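Local coordinates for polysaccharide biosynthesis protein CapD (Bacillus thuringiensis HD-771, PDB 6BWC) that takes part in CMP-pseudaminic acid biosynthesis for flagellin glycosylation, binding NADP and UDP-N-acetylglucosamine, probably as a short-chain dehydrogenase-type enzyme that modifies the nucleotide sugar, at residues L11-T16 / S74-I79; T194-S199 / E261-K266. The protein carries 2 engineered substitutions. All coordinates share one frame; numbering follows the deposited sequence.

Overall arrangement
Contact 1 (L11-T16 with S74-I79) comes first along the chain and is complete before contact 2 (T194-S199 with E261-K266) begins. Their centres lie 39 Å apart, on opposite sides of the chain's centre, and their nearest atoms remain about 21 Å from each other. Contact 1 belongs to the large Rossmann-type sheet, where strand 9-13 meets the end of helix 69-75 and then runs into the loop that receives the adenosine ribose of NADP. Contact 2 joins strands 192-195 and 259-262, a separate parallel pair that holds the uracil of UDP-N-acetylglucosamine. The enzyme thus has one contact at the cofactor and the other at the uridine end of the bound UDP-sugar.

Contact 1. Residues L11-T16 / S74-I79; sequences LIIGGT and SAMENI. With NAP (NADP nicotinamide-adenine-dinucleotide phosphate), chain N.
L11 on strand 9-13 packs against A75, M76 and I79, where helix 69-75 ends over the Rossmann-type sheet. This helix belongs to the beta-alpha-beta crossover from strand 59-63 to strand 81-84, passing strands 34-39 and 9-13. From L11, CB meets CD1 of I79 at 3.9 Å. CG lies anti to the backbone N (chi1 -174°), and the two methyls beyond it fork between neighbours: CD1 touches CB of A75 at 3.9 Å, while CD2 reaches CG of M76 at 3.6 Å. The leucine therefore has a different partner at its base and at each branch, and it meets the M76 side chain at about a right angle. Beyond CG the methionine is extended, and chi3 (-162°) carries CE to 3.9 Å from CD1 of I13, again with the two side chains roughly perpendicular. V112 of helix 98-118 touches both M76 and I13, helping to enclose this wholly apolar, buried join. Past M76 the backbone reverses in a type II turn, closed by I79 N bonding to M76 O at 3.0 Å, which brings I79 back to L11 and leads on to strand 81-84. A second type II turn, I12 to G15, takes the other segment out of the sheet to the cofactor; at G14, with phi 95°, a CB would be jammed against the carbonyl O of I13 and crowded by O4B of NADP. Just beyond this turn T16 OG1, which also bonds to OG of S39, shares a hydrogen bond with the adenosine-ribose hydroxyl O3B of NADP, their oxygens 2.6 Å apart.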
ATOM      1  N   LEU C  11     -17.288  10.282 -18.686  1.00 16.80           N
ATOM      2  CA  LEU C  11     -16.310   9.192 -18.602  1.00 16.26           C
ATOM      3  C   LEU C  11     -17.024   7.865 -18.861  1.00 16.63           C
ATOM      4  O   LEU C  11     -18.008   7.556 -18.170  1.00 17.09           O
ATOM      5  CB  LEU C  11     -15.664   9.158 -17.220  1.00 15.66           C
ATOM      6  CG  LEU C  11     -14.519   8.176 -16.969  1.00 15.57           C
ATOM      7  CD1 LEU C  11     -13.247   8.506 -17.739  1.00 15.75           C
ATOM      8  CD2 LEU C  11     -14.198   8.162 -15.487  1.00 15.78           C
ATOM      9  N   ILE C  12     -16.556   7.104 -19.863  1.00 16.29           N
ATOM     10  CA  ILE C  12     -16.986   5.715 -20.067  1.00 15.87           C
ATOM     11  C   ILE C  12     -15.858   4.804 -19.677  1.00 15.87           C
ATOM     12  O   ILE C  12     -15.031   4.428 -20.520  1.00 16.17           O
ATOM     13  CB  ILE C  12     -17.370   5.374 -21.517  1.00 15.67           C
ATOM     14  CG1 ILE C  12     -18.337   6.403 -22.091  1.00 15.77           C
ATOM     15  CG2 ILE C  12     -18.027   4.003 -21.551  1.00 15.53           C
ATOM     16  CD1 ILE C  12     -18.599   6.194 -23.567  1.00 15.91           C
ATOM     17  N   ILE C  13     -15.844   4.456 -18.390  1.00 16.09           N
ATOM     18  CA  ILE C  13     -14.897   3.485 -17.812  1.00 15.86           C
ATOM     19  C   ILE C  13     -15.166   2.122 -18.455  1.00 16.46           C
ATOM     20  O   ILE C  13     -16.155   1.460 -18.119  1.00 16.54           O
ATOM     21  CB  ILE C  13     -15.024   3.417 -16.254  1.00 15.56           C
ATOM     22  CG1 ILE C  13     -14.592   4.751 -15.612  1.00 14.67           C
ATOM     23  CG2 ILE C  13     -14.219   2.254 -15.652  1.00 15.49           C
ATOM     24  CD1 ILE C  13     -14.839   4.842 -14.127  1.00 14.34           C
ATOM     25  N   GLY C  14     -14.287   1.734 -19.386  1.00 17.30           N
ATOM     26  CA  GLY C  14     -14.445   0.528 -20.215  1.00 17.70           C
ATOM     27  C   GLY C  14     -15.080   0.816 -21.570  1.00 18.17           C
ATOM     28  O   GLY C  14     -15.867   0.007 -22.069  1.00 18.48           O
ATOM     29  N   GLY C  15     -14.718   1.951 -22.172  1.00 18.34           N
ATOM     30  CA  GLY C  15     -15.232   2.359 -23.481  1.00 18.24           C
ATOM     31  C   GLY C  15     -14.615   1.688 -24.699  1.00 18.66           C
ATOM     32  O   GLY C  15     -15.056   1.936 -25.816  1.00 19.22           O
ATOM     33  N   THR C  16     -13.581   0.869 -24.521  1.00 19.17           N
ATOM     34  CA  THR C  16     -13.005   0.124 -25.651  1.00 19.68           C
ATOM     35  C   THR C  16     -13.801  -1.126 -26.003  1.00 19.34           C
ATOM     36  O   THR C  16     -13.691  -1.629 -27.116  1.00 20.60           O
ATOM     37  CB  THR C  16     -11.523  -0.276 -25.426  1.00 19.96           C
ATOM     38  OG1 THR C  16     -11.350  -0.924 -24.157  1.00 20.20           O
ATOM     39  CG2 THR C  16     -10.609   0.946 -25.511  1.00 20.02           C
ATOM     40  N   SER C  74      -8.197  10.969 -11.346  1.00 14.38           N
ATOM     41  CA  SER C  74      -7.861  12.038 -12.294  1.00 14.78           C
ATOM     42  C   SER C  74      -8.590  11.946 -13.607  1.00 14.25           C
ATOM     43  O   SER C  74      -8.706  12.948 -14.294  1.00 15.48           O
ATOM     44  CB  SER C  74      -6.361  12.065 -12.580  1.00 15.86           C
ATOM     45  OG  SER C  74      -5.891  10.778 -12.958  1.00 17.28           O
ATOM     46  N   ALA C  75      -9.031  10.752 -13.985  1.00 13.46           N
ATOM     47  CA  ALA C  75      -9.923  10.579 -15.123  1.00 12.71           C
ATOM     48  C   ALA C  75     -11.265  11.189 -14.856  1.00 12.20           C
ATOM     49  O   ALA C  75     -11.885  11.663 -15.778  1.00 12.05           O
ATOM     50  CB  ALA C  75     -10.106   9.112 -15.435  1.00 12.85           C
ATOM     51  N   MET C  76     -11.726  11.141 -13.609  1.00 11.83           N
ATOM     52  CA  MET C  76     -13.009  11.771 -13.215  1.00 11.87           C
ATOM     53  C   MET C  76     -13.012  13.303 -12.992  1.00 11.86           C
ATOM     54  O   MET C  76     -14.065  13.891 -12.717  1.00 11.82           O
ATOM     55  CB  MET C  76     -13.575  11.099 -11.951  1.00 11.57           C
ATOM     56  CG  MET C  76     -14.132   9.718 -12.198  1.00 11.36           C
ATOM     57  SD  MET C  76     -15.020   9.133 -10.761  1.00 10.85           S
ATOM     58  CE  MET C  76     -15.037   7.388 -11.162  1.00 10.79           C
ATOM     59  N   GLU C  77     -11.857  13.936 -13.081  1.00 12.08           N
ATOM     60  CA  GLU C  77     -11.751  15.348 -12.759  1.00 12.63           C
ATOM     61  C   GLU C  77     -12.773  16.170 -13.546  1.00 12.68           C
ATOM     62  O   GLU C  77     -12.872  16.064 -14.777  1.00 12.08           O
ATOM     63  CB  GLU C  77     -10.320  15.842 -12.973  1.00 12.99           C
ATOM     64  CG  GLU C  77     -10.144  17.347 -13.094  1.00 13.59           C
ATOM     65  CD  GLU C  77     -10.242  17.863 -14.533  1.00 14.07           C
ATOM     66  OE1 GLU C  77     -10.727  19.003 -14.696  1.00 14.45           O
ATOM     67  OE2 GLU C  77      -9.822  17.172 -15.498  1.00 14.13           O
ATOM     68  N   ASN C  78     -13.558  16.944 -12.788  1.00 12.97           N
ATOM     69  CA  ASN C  78     -14.561  17.863 -13.324  1.00 13.38           C
ATOM     70  C   ASN C  78     -15.550  17.203 -14.319  1.00 13.73           C
ATOM     71  O   ASN C  78     -16.148  17.876 -15.161  1.00 13.58           O
ATOM     72  CB  ASN C  78     -13.842  19.118 -13.878  1.00 13.36           C
ATOM     73  CG  ASN C  78     -14.759  20.078 -14.631  1.00 13.02           C
ATOM     74  OD1 ASN C  78     -15.691  20.638 -14.070  1.00 13.26           O
ATOM     75  ND2 ASN C  78     -14.492  20.258 -15.908  1.00 12.71           N
ATOM     76  N   ILE C  79     -15.765  15.897 -14.149  1.00 14.51           N
ATOM     77  CA  ILE C  79     -16.680  15.128 -14.996  1.00 14.93           C
ATOM     78  C   ILE C  79     -18.063  15.029 -14.381  1.00 15.19           C
ATOM     79  O   ILE C  79     -18.217  15.035 -13.160  1.00 16.45           O
ATOM     80  CB  ILE C  79     -16.076  13.761 -15.416  1.00 14.84           C
ATOM     81  CG1 ILE C  79     -15.664  13.894 -16.876  1.00 15.33           C
ATOM     82  CG2 ILE C  79     -17.041  12.588 -15.283  1.00 14.47           C
ATOM     83  CD1 ILE C  79     -14.664  12.882 -17.321  1.00 15.86           C
TER
HETATM   84  PA  NAP N 400     -15.968  -6.086 -22.869  1.00 11.89           P
HETATM   85  O1A NAP N 400     -16.153  -6.007 -24.358  1.00 11.76           O
HETATM   86  O2A NAP N 400     -14.990  -7.096 -22.375  1.00 11.61           O
HETATM   87  O5B NAP N 400     -15.593  -4.652 -22.287  1.00 12.48           O
HETATM   88  C5B NAP N 400     -14.771  -4.552 -21.121  1.00 13.55           C
HETATM   89  C4B NAP N 400     -14.178  -3.149 -21.039  1.00 14.05           C
HETATM   90  O4B NAP N 400     -13.506  -2.905 -19.805  1.00 14.10           O
HETATM   91  C3B NAP N 400     -13.122  -2.973 -22.097  1.00 14.55           C
HETATM   92  O3B NAP N 400     -13.188  -1.593 -22.444  1.00 14.51           O
HETATM   93  C2B NAP N 400     -11.851  -3.346 -21.380  1.00 15.21           C
HETATM   94  O2B NAP N 400     -10.757  -2.823 -22.105  1.00 16.97           O
HETATM   95  C1B NAP N 400     -12.096  -2.730 -20.002  1.00 14.74           C
HETATM   96  N9A NAP N 400     -11.399  -3.272 -18.787  1.00 14.66           N
HETATM   97  C8A NAP N 400     -11.248  -4.556 -18.350  1.00 14.92           C
HETATM   98  N7A NAP N 400     -10.565  -4.622 -17.156  1.00 14.59           N
HETATM   99  C5A NAP N 400     -10.277  -3.355 -16.813  1.00 14.59           C
HETATM  100  C6A NAP N 400      -9.577  -2.655 -15.706  1.00 14.46           C
HETATM  101  N6A NAP N 400      -9.029  -3.320 -14.680  1.00 14.61           N
HETATM  102  N1A NAP N 400      -9.504  -1.314 -15.736  1.00 14.28           N
HETATM  103  C2A NAP N 400     -10.029  -0.585 -16.736  1.00 14.38           C
HETATM  104  N3A NAP N 400     -10.669  -1.141 -17.777  1.00 14.44           N
HETATM  105  C4A NAP N 400     -10.828  -2.485 -17.877  1.00 14.58           C
HETATM  106  O3  NAP N 400     -17.363  -6.305 -22.088  1.00 11.95           O
HETATM  107  PN  NAP N 400     -18.849  -5.853 -22.552  1.00 11.96           P
HETATM  108  O1N NAP N 400     -18.844  -4.490 -23.228  1.00 12.34           O
HETATM  109  O2N NAP N 400     -19.521  -7.025 -23.200  1.00 11.96           O
HETATM  110  O5D NAP N 400     -19.592  -5.754 -21.149  1.00 12.19           O
HETATM  111  C5D NAP N 400     -19.532  -4.547 -20.432  1.00 12.66           C
HETATM  112  C4D NAP N 400     -20.192  -4.717 -19.067  1.00 13.08           C
HETATM  113  O4D NAP N 400     -21.459  -5.357 -19.269  1.00 13.12           O
HETATM  114  C3D NAP N 400     -19.447  -5.539 -18.000  1.00 13.12           C
HETATM  115  O3D NAP N 400     -19.471  -4.811 -16.770  1.00 13.01           O
HETATM  116  C2D NAP N 400     -20.230  -6.824 -17.864  1.00 13.32           C
HETATM  117  O2D NAP N 400     -20.227  -7.335 -16.527  1.00 13.21           O
HETATM  118  C1D NAP N 400     -21.632  -6.389 -18.290  1.00 13.49           C
HETATM  119  N1N NAP N 400     -22.470  -7.457 -18.848  1.00 13.68           N
HETATM  120  C2N NAP N 400     -22.194  -7.903 -20.084  1.00 14.03           C
HETATM  121  C3N NAP N 400     -22.916  -8.901 -20.712  1.00 13.84           C
HETATM  122  C7N NAP N 400     -22.584  -9.415 -22.070  1.00 14.26           C
HETATM  123  O7N NAP N 400     -23.170 -10.425 -22.466  1.00 14.63           O
HETATM  124  N7N NAP N 400     -21.662  -8.829 -22.837  1.00 14.44           N
HETATM  125  C4N NAP N 400     -24.085  -9.487 -20.009  1.00 14.01           C
HETATM  126  C5N NAP N 400     -24.291  -8.936 -18.665  1.00 13.95           C
HETATM  127  C6N NAP N 400     -23.497  -7.930 -18.142  1.00 13.68           C
HETATM  128  P2B NAP N 400      -9.254  -3.354 -21.865  1.00 20.64           P
HETATM  129  O1X NAP N 400      -8.580  -2.720 -23.067  1.00 20.66           O
HETATM  130  O2X NAP N 400      -8.784  -2.709 -20.578  1.00 19.86           O
HETATM  131  O3X NAP N 400      -9.316  -4.899 -21.832  1.00 20.55           O

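Contact 2. Residues T194-S199 / E261-K266; sequences TVTDLS and EEIGLK. With UD1 (uridine-diphosphate-N-acetylglucosamine), chain O.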
ATOM      1  N   THR C 194     -18.467 -26.361 -30.338  1.00 32.12           N
ATOM      2  CA  THR C 194     -18.341 -26.867 -28.975  1.00 30.80           C
ATOM      3  C   THR C 194     -19.588 -26.500 -28.173  1.00 30.33           C
ATOM      4  O   THR C 194     -19.842 -25.330 -27.887  1.00 29.36           O
ATOM      5  CB  THR C 194     -17.105 -26.274 -28.292  1.00 31.72           C
ATOM      6  OG1 THR C 194     -15.933 -26.918 -28.801  1.00 30.77           O
ATOM      7  CG2 THR C 194     -17.149 -26.477 -26.792  1.00 33.19           C
ATOM      8  N   VAL C 195     -20.332 -27.517 -27.764  1.00 30.69           N
ATOM      9  CA  VAL C 195     -21.619 -27.337 -27.117  1.00 29.65           C
ATOM     10  C   VAL C 195     -21.478 -27.719 -25.644  1.00 28.93           C
ATOM     11  O   VAL C 195     -21.048 -28.816 -25.321  1.00 29.04           O
ATOM     12  CB  VAL C 195     -22.673 -28.148 -27.896  1.00 30.03           C
ATOM     13  CG1 VAL C 195     -23.665 -28.861 -26.988  1.00 30.61           C
ATOM     14  CG2 VAL C 195     -23.368 -27.235 -28.910  1.00 29.93           C
ATOM     15  N   THR C 196     -21.807 -26.792 -24.755  1.00 28.14           N
ATOM     16  CA  THR C 196     -21.774 -27.053 -23.315  1.00 27.32           C
ATOM     17  C   THR C 196     -22.926 -28.011 -22.979  1.00 27.61           C
ATOM     18  O   THR C 196     -22.698 -29.163 -22.620  1.00 30.75           O
ATOM     19  CB  THR C 196     -21.878 -25.743 -22.474  1.00 27.09           C
ATOM     20  OG1 THR C 196     -22.996 -24.944 -22.924  1.00 26.42           O
ATOM     21  CG2 THR C 196     -20.556 -24.905 -22.548  1.00 26.24           C
ATOM     22  N   ASP C 197     -24.161 -27.554 -23.147  1.00 25.51           N
ATOM     23  CA  ASP C 197     -25.323 -28.321 -22.727  1.00 23.83           C
ATOM     24  C   ASP C 197     -26.542 -27.674 -23.383  1.00 23.76           C
ATOM     25  O   ASP C 197     -26.945 -26.579 -22.997  1.00 24.17           O
ATOM     26  CB  ASP C 197     -25.388 -28.281 -21.199  1.00 22.70           C
ATOM     27  CG  ASP C 197     -26.586 -28.987 -20.629  1.00 22.52           C
ATOM     28  OD1 ASP C 197     -27.657 -29.023 -21.274  1.00 21.09           O
ATOM     29  OD2 ASP C 197     -26.451 -29.480 -19.485  1.00 22.66           O
ATOM     30  N   LEU C 198     -27.120 -28.347 -24.375  1.00 23.17           N
ATOM     31  CA  LEU C 198     -28.112 -27.719 -25.264  1.00 23.28           C
ATOM     32  C   LEU C 198     -29.381 -27.284 -24.547  1.00 23.41           C
ATOM     33  O   LEU C 198     -30.034 -26.316 -24.937  1.00 23.33           O
ATOM     34  CB  LEU C 198     -28.457 -28.651 -26.433  1.00 23.63           C
ATOM     35  CG  LEU C 198     -27.277 -28.930 -27.367  1.00 23.54           C
ATOM     36  CD1 LEU C 198     -27.541 -30.097 -28.310  1.00 23.35           C
ATOM     37  CD2 LEU C 198     -26.901 -27.666 -28.131  1.00 23.46           C
ATOM     38  N   SER C 199     -29.694 -27.985 -23.469  1.00 24.14           N
ATOM     39  CA  SER C 199     -30.834 -27.658 -22.607  1.00 24.37           C
ATOM     40  C   SER C 199     -30.807 -26.295 -21.907  1.00 24.61           C
ATOM     41  O   SER C 199     -31.815 -25.894 -21.334  1.00 25.34           O
ATOM     42  CB  SER C 199     -30.991 -28.746 -21.534  1.00 24.22           C
ATOM     43  OG  SER C 199     -30.997 -28.170 -20.247  1.00 24.74           O
ATOM     44  N   GLU C 261     -19.700 -31.264 -30.822  1.00 31.12           N
ATOM     45  CA  GLU C 261     -19.080 -31.984 -29.677  1.00 32.21           C
ATOM     46  C   GLU C 261     -19.563 -31.493 -28.290  1.00 34.24           C
ATOM     47  O   GLU C 261     -19.511 -30.300 -27.985  1.00 35.47           O
ATOM     48  CB  GLU C 261     -17.544 -31.984 -29.785  1.00 31.09           C
ATOM     49  CG  GLU C 261     -16.760 -31.064 -28.856  1.00 29.55           C
ATOM     50  CD  GLU C 261     -15.287 -31.332 -28.976  1.00 29.05           C
ATOM     51  OE1 GLU C 261     -14.646 -30.703 -29.828  1.00 31.81           O
ATOM     52  OE2 GLU C 261     -14.772 -32.217 -28.269  1.00 28.03           O
ATOM     53  N   GLU C 262     -20.034 -32.425 -27.461  1.00 36.25           N
ATOM     54  CA  GLU C 262     -20.540 -32.098 -26.134  1.00 38.53           C
ATOM     55  C   GLU C 262     -19.316 -31.902 -25.248  1.00 38.83           C
ATOM     56  O   GLU C 262     -18.527 -32.826 -25.039  1.00 41.02           O
ATOM     57  CB  GLU C 262     -21.450 -33.211 -25.566  1.00 42.39           C
ATOM     58  CG  GLU C 262     -22.666 -32.745 -24.756  1.00 44.02           C
ATOM     59  CD  GLU C 262     -23.975 -33.003 -25.483  1.00 47.96           C
ATOM     60  OE1 GLU C 262     -24.835 -33.712 -24.916  1.00 50.55           O
ATOM     61  OE2 GLU C 262     -24.130 -32.528 -26.632  1.00 49.37           O
ATOM     62  N   ILE C 263     -19.152 -30.676 -24.761  1.00 38.62           N
ATOM     63  CA  ILE C 263     -18.102 -30.312 -23.814  1.00 35.31           C
ATOM     64  C   ILE C 263     -18.610 -30.503 -22.381  1.00 32.18           C
ATOM     65  O   ILE C 263     -17.815 -30.767 -21.499  1.00 32.14           O
ATOM     66  CB  ILE C 263     -17.603 -28.841 -24.074  1.00 36.57           C
ATOM     67  CG1 ILE C 263     -16.161 -28.835 -24.578  1.00 36.06           C
ATOM     68  CG2 ILE C 263     -17.763 -27.928 -22.848  1.00 37.63           C
ATOM     69  CD1 ILE C 263     -15.378 -27.581 -24.242  1.00 36.91           C
ATOM     70  N   GLY C 264     -19.920 -30.352 -22.151  1.00 29.61           N
ATOM     71  CA  GLY C 264     -20.468 -30.226 -20.792  1.00 27.90           C
ATOM     72  C   GLY C 264     -20.261 -28.829 -20.187  1.00 26.79           C
ATOM     73  O   GLY C 264     -19.487 -28.014 -20.688  1.00 26.47           O
ATOM     74  N   LEU C 265     -20.963 -28.549 -19.096  1.00 24.83           N
ATOM     75  CA  LEU C 265     -20.740 -27.331 -18.319  1.00 23.06           C
ATOM     76  C   LEU C 265     -19.285 -26.958 -18.080  1.00 23.14           C
ATOM     77  O   LEU C 265     -18.453 -27.809 -17.772  1.00 24.12           O
ATOM     78  CB  LEU C 265     -21.379 -27.471 -16.950  1.00 22.38           C
ATOM     79  CG  LEU C 265     -22.856 -27.138 -16.796  1.00 23.16           C
ATOM     80  CD1 LEU C 265     -23.701 -27.252 -18.067  1.00 23.61           C
ATOM     81  CD2 LEU C 265     -23.404 -28.049 -15.704  1.00 24.06           C
ATOM     82  N   LYS C 266     -19.009 -25.666 -18.221  1.00 22.14           N
ATOM     83  CA  LYS C 266     -17.836 -25.037 -17.652  1.00 21.64           C
ATOM     84  C   LYS C 266     -18.106 -24.787 -16.143  1.00 21.20           C
ATOM     85  O   LYS C 266     -19.254 -24.617 -15.744  1.00 20.22           O
ATOM     86  CB  LYS C 266     -17.546 -23.721 -18.402  1.00 21.72           C
ATOM     87  CG  LYS C 266     -17.342 -23.899 -19.913  1.00 21.34           C
ATOM     88  CD  LYS C 266     -16.747 -22.687 -20.632  1.00 20.55           C
ATOM     89  CE  LYS C 266     -16.001 -23.121 -21.890  1.00 20.29           C
ATOM     90  NZ  LYS C 266     -15.971 -22.065 -22.927  1.00 20.11           N
TER
HETATM   91  C1' UD1 O 401     -22.758 -13.696 -20.737  1.00 12.53           C
HETATM   92  C2' UD1 O 401     -21.791 -12.694 -20.129  1.00 12.80           C
HETATM   93  C3' UD1 O 401     -21.949 -12.607 -18.613  1.00 12.91           C
HETATM   94  C4' UD1 O 401     -23.408 -12.433 -18.199  1.00 12.57           C
HETATM   95  C5' UD1 O 401     -24.373 -13.311 -19.019  1.00 12.55           C
HETATM   96  C6' UD1 O 401     -25.817 -12.835 -18.811  1.00 12.45           C
HETATM   97  C7' UD1 O 401     -19.821 -12.734 -21.606  1.00 13.80           C
HETATM   98  C8' UD1 O 401     -18.492 -13.410 -21.875  1.00 14.08           C
HETATM   99  N2' UD1 O 401     -20.421 -13.048 -20.453  1.00 13.01           N
HETATM  100  O1' UD1 O 401     -22.558 -14.973 -20.151  1.00 13.55           O
HETATM  101  O3' UD1 O 401     -21.141 -11.516 -18.126  1.00 13.17           O
HETATM  102  O4' UD1 O 401     -23.576 -12.727 -16.824  1.00 12.23           O
HETATM  103  O5' UD1 O 401     -24.064 -13.303 -20.429  1.00 12.14           O
HETATM  104  O6' UD1 O 401     -26.732 -13.933 -18.757  1.00 12.54           O
HETATM  105  O7' UD1 O 401     -20.316 -11.990 -22.451  1.00 14.37           O
HETATM  106  N1  UD1 O 401     -21.522 -22.080 -24.733  1.00 20.15           N
HETATM  107  C2  UD1 O 401     -21.261 -23.206 -25.571  1.00 19.84           C
HETATM  108  N3  UD1 O 401     -20.019 -23.413 -26.039  1.00 19.85           N
HETATM  109  C4  UD1 O 401     -19.002 -22.581 -25.737  1.00 19.12           C
HETATM  110  C5  UD1 O 401     -19.214 -21.478 -24.949  1.00 19.04           C
HETATM  111  C6  UD1 O 401     -20.491 -21.233 -24.467  1.00 19.69           C
HETATM  112  O2  UD1 O 401     -22.154 -24.019 -25.868  1.00 19.54           O
HETATM  113  O4  UD1 O 401     -17.858 -22.773 -26.179  1.00 18.47           O
HETATM  114  C1B UD1 O 401     -22.869 -21.830 -24.178  1.00 19.04           C
HETATM  115  C2B UD1 O 401     -22.915 -21.504 -22.683  1.00 19.02           C
HETATM  116  O2' UD1 O 401     -22.998 -22.671 -21.877  1.00 19.34           O
HETATM  117  C3B UD1 O 401     -24.112 -20.584 -22.543  1.00 18.75           C
HETATM  118  C4B UD1 O 401     -24.144 -19.892 -23.889  1.00 18.45           C
HETATM  119  O4B UD1 O 401     -23.391 -20.685 -24.805  1.00 18.82           O
HETATM  120  O3B UD1 O 401     -25.366 -21.249 -22.363  1.00 18.94           O
HETATM  121  C5B UD1 O 401     -23.570 -18.485 -23.859  1.00 17.70           C
HETATM  122  O5B UD1 O 401     -22.180 -18.424 -23.501  1.00 16.47           O
HETATM  123  PA  UD1 O 401     -21.533 -16.956 -23.560  1.00 16.16           P
HETATM  124  O1A UD1 O 401     -20.026 -16.976 -23.485  1.00 16.47           O
HETATM  125  O2A UD1 O 401     -22.155 -16.122 -24.685  1.00 16.67           O
HETATM  126  O3A UD1 O 401     -22.194 -16.123 -22.345  1.00 15.22           O
HETATM  127  PB  UD1 O 401     -22.707 -16.453 -20.845  1.00 14.70           P
HETATM  128  O1B UD1 O 401     -21.685 -17.312 -20.130  1.00 14.67           O
HETATM  129  O2B UD1 O 401     -24.163 -16.894 -20.750  1.00 14.28           O
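T194, at the end of a two-stranded parallel sheet, and I263, just past the partner strand, cross obliquely, with CG2 of the threonine set against CG1 and CD1 of the isoleucine. CG2 is anti to the backbone N, whereas OG1, anti to the carbonyl carbon, is on the E261 side. T194 and E261 share one face of the sheet, side by side and pointing in the same direction, but OG1 and OE1 stay 4.1 Å apart; E261 OE1 instead forms a long, weak ion pair with K192. On the face bearing V195 and E262 the two side chains meet at a slant. The glutamate is bent at chi2 (110°), which turns CD; OE2 beyond it lies 3.7 Å from CG1 of V195. Beyond the strands D197 and L265 run alongside each other, CB of the aspartate 3.7 Å from CD1 of the leucine. Two nearly straight backbone bonds fix the strand pairing: V195 N donates to E261 O (2.9 Å, 172°), and I263 N donates to V195 O. R53 of a neighbouring subunit packs on both T194 and I263. The first segment's backbone meets uracil through polar groups on either side of V195. The base gives its N3 proton to T194 O at 2.7 Å, and its O2 accepts from T196 N at 3.0 Å. T196 OG1 lies near both O2 and the ribose O2', its proton not settled between them. Main-chain groups at a strand's end thus match the N3-H donor and O2 acceptor of uracil, at the uridine end of the UDP-sugar pocket.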